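X-PRO dipeptidase (Streptococcus pyogenes M1 GAS, PDB 3O5V) probably hydrolyses dipeptides ending in proline as a manganese-dependent peptidase of family M24B, of which this chain is the N-terminal creatinase/prolidase-type domain. Local coordinates at residues A[98-102]-A[103-107]. Numbering follows the deposited sequence.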
loop_
_atom_site.group_PDB
_atom_site.type_symbol
_atom_site.label_atom_id
_atom_site.label_comp_id
_atom_site.label_asym_id
_atom_site.label_seq_id
_atom_site.Cartn_x
_atom_site.Cartn_y
_atom_site.Cartn_z
ATOM N N ILE A 98 3.671 -10.094 5.750
ATOM C CA ILE A 98 3.107 -9.075 4.858
ATOM C C ILE A 98 2.220 -9.728 3.798
ATOM O O ILE A 98 2.543 -10.794 3.267
ATOM C CB ILE A 98 4.224 -8.225 4.206
ATOM C CG1 ILE A 98 5.054 -7.541 5.290
ATOM C CG2 ILE A 98 3.666 -7.174 3.235
ATOM C CD1 ILE A 98 6.355 -6.998 4.781
ATOM N N TYR A 99 1.078 -9.107 3.519
ATOM C CA TYR A 99 0.258 -9.504 2.388
ATOM C C TYR A 99 0.385 -8.514 1.224
ATOM O O TYR A 99 0.398 -7.306 1.447
ATOM C CB TYR A 99 -1.193 -9.646 2.829
ATOM C CG TYR A 99 -1.473 -10.997 3.445
ATOM C CD1 TYR A 99 -2.128 -11.986 2.713
ATOM C CD2 TYR A 99 -1.065 -11.292 4.746
ATOM C CE1 TYR A 99 -2.381 -13.234 3.260
ATOM C CE2 TYR A 99 -1.311 -12.553 5.309
ATOM C CZ TYR A 99 -1.969 -13.510 4.556
ATOM O OH TYR A 99 -2.219 -14.752 5.091
ATOM N N ALA A 100 0.492 -9.024 -0.005
ATOM C CA ALA A 100 0.525 -8.168 -1.201
ATOM C C ALA A 100 -0.211 -8.820 -2.376
ATOM O O ALA A 100 -0.484 -10.016 -2.344
ATOM C CB ALA A 100 1.980 -7.806 -1.584
ATOM N N GLU A 101 -0.552 -8.029 -3.395
ATOM C CA GLU A 101 -1.370 -8.509 -4.517
ATOM C C GLU A 101 -0.487 -9.119 -5.594
ATOM O O GLU A 101 -0.047 -8.419 -6.523
ATOM C CB GLU A 101 -2.196 -7.370 -5.137
ATOM C CG GLU A 101 -3.149 -6.709 -4.184
ATOM C CD GLU A 101 -3.964 -5.634 -4.871
ATOM O OE1 GLU A 101 -3.512 -4.467 -4.907
ATOM O OE2 GLU A 101 -5.054 -5.964 -5.383
ATOM N N PHE A 102 -0.259 -10.428 -5.481
ATOM C CA PHE A 102 0.661 -11.139 -6.382
ATOM C C PHE A 102 0.173 -11.147 -7.841
ATOM O O PHE A 102 0.993 -11.298 -8.758
ATOM C CB PHE A 102 0.900 -12.577 -5.898
ATOM C CG PHE A 102 1.833 -12.710 -4.701
ATOM C CD1 PHE A 102 2.340 -11.596 -4.020
ATOM C CD2 PHE A 102 2.188 -13.988 -4.246
ATOM C CE1 PHE A 102 3.201 -11.757 -2.920
ATOM C CE2 PHE A 102 3.033 -14.162 -3.152
ATOM C CZ PHE A 102 3.543 -13.042 -2.484
ATOM N N ASP A 103 -1.136 -10.970 -8.062
ATOM C CA ASP A 103 -1.661 -10.863 -9.440
ATOM C C ASP A 103 -1.428 -9.529 -10.146
ATOM O O ASP A 103 -1.685 -9.411 -11.348
ATOM C CB ASP A 103 -3.147 -11.213 -9.530
ATOM C CG ASP A 103 -3.377 -12.671 -9.866
ATOM O OD1 ASP A 103 -2.515 -13.287 -10.537
ATOM O OD2 ASP A 103 -4.423 -13.198 -9.450
ATOM N N HIS A 104 -0.964 -8.526 -9.406
ATOM C CA HIS A 104 -0.726 -7.216 -9.998
ATOM C C HIS A 104 0.733 -6.762 -9.862
ATOM O O HIS A 104 1.324 -6.218 -10.791
ATOM C CB HIS A 104 -1.671 -6.156 -9.406
ATOM C CG HIS A 104 -1.275 -4.770 -9.782
ATOM N ND1 HIS A 104 -1.712 -4.156 -10.939
ATOM C CD2 HIS A 104 -0.396 -3.918 -9.209
ATOM C CE1 HIS A 104 -1.152 -2.963 -11.035
ATOM N NE2 HIS A 104 -0.356 -2.792 -9.994
ATOM N N LEU A 105 1.299 -6.983 -8.684
ATOM C CA LEU A 105 2.644 -6.532 -8.378
ATOM C C LEU A 105 3.659 -7.203 -9.319
ATOM O O LEU A 105 3.734 -8.434 -9.359
ATOM C CB LEU A 105 2.936 -6.923 -6.930
ATOM C CG LEU A 105 4.088 -6.317 -6.148
ATOM C CD1 LEU A 105 3.879 -4.827 -5.950
ATOM C CD2 LEU A 105 4.127 -7.040 -4.809
ATOM N N ASN A 106 4.429 -6.412 -10.063
ATOM C CA ASN A 106 5.464 -6.994 -10.917
ATOM C C ASN A 106 6.704 -7.380 -10.092
ATOM O O ASN A 106 6.833 -6.990 -8.923
ATOM C CB ASN A 106 5.756 -6.129 -12.172
ATOM C CG ASN A 106 6.466 -4.797 -11.861
ATOM O OD1 ASN A 106 6.108 -3.733 -12.398
ATOM N ND2 ASN A 106 7.490 -4.857 -11.053
ATOM N N VAL A 107 7.593 -8.177 -10.677
ATOM C CA VAL A 107 8.750 -8.683 -9.932
ATOM C C VAL A 107 9.698 -7.562 -9.481
ATOM O O VAL A 107 10.239 -7.613 -8.371
ATOM C CB VAL A 107 9.497 -9.778 -10.745
ATOM C CG1 VAL A 107 10.738 -10.259 -10.009
ATOM C CG2 VAL A 107 8.563 -10.948 -10.979
#
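Glu101 O receives two backbone N-H groups from just ahead in the chain, His104 N at 3.0 Å and Leu105 N at 2.9 Å. The two approaches differ: the Leu105 donor meets the oxygen almost head-on (C=O...N angle 173°), whereas that of His104 stands 51° out of the carbonyl plane. Phe102 and Asp103, the central residues, both have the right-handed helical torsions of a type I beta turn, and the i to i+4 bond from Leu105 lays an alpha-turn over it. The turn reverses the chain after parallel strand 97-100 and leads to Asn106, the N-cap position of helix 107-114, within the beta-alpha-beta unit that continues into strand 120-123. The Leu105 side chain leaves the backbone toward the strand end, its CB 3.4 Å from Glu101 O. CG lies anti to the backbone N (chi1 -164°), and together with the second torsion this brings methyl CD2 to 3.9 Å from Ala100 CB, an apolar contact with the last residue of strand 97-100. The buried Glu101 carboxylate points elsewhere: OE2 bonds Thr27 OG1, while OE1 takes the backbone N-H groups of Ser23 and Asp24, surroundings that would be expected to favour the ionised form. The His104 side chain, with CB 4.0 Å from Glu101 O, touches Ser23.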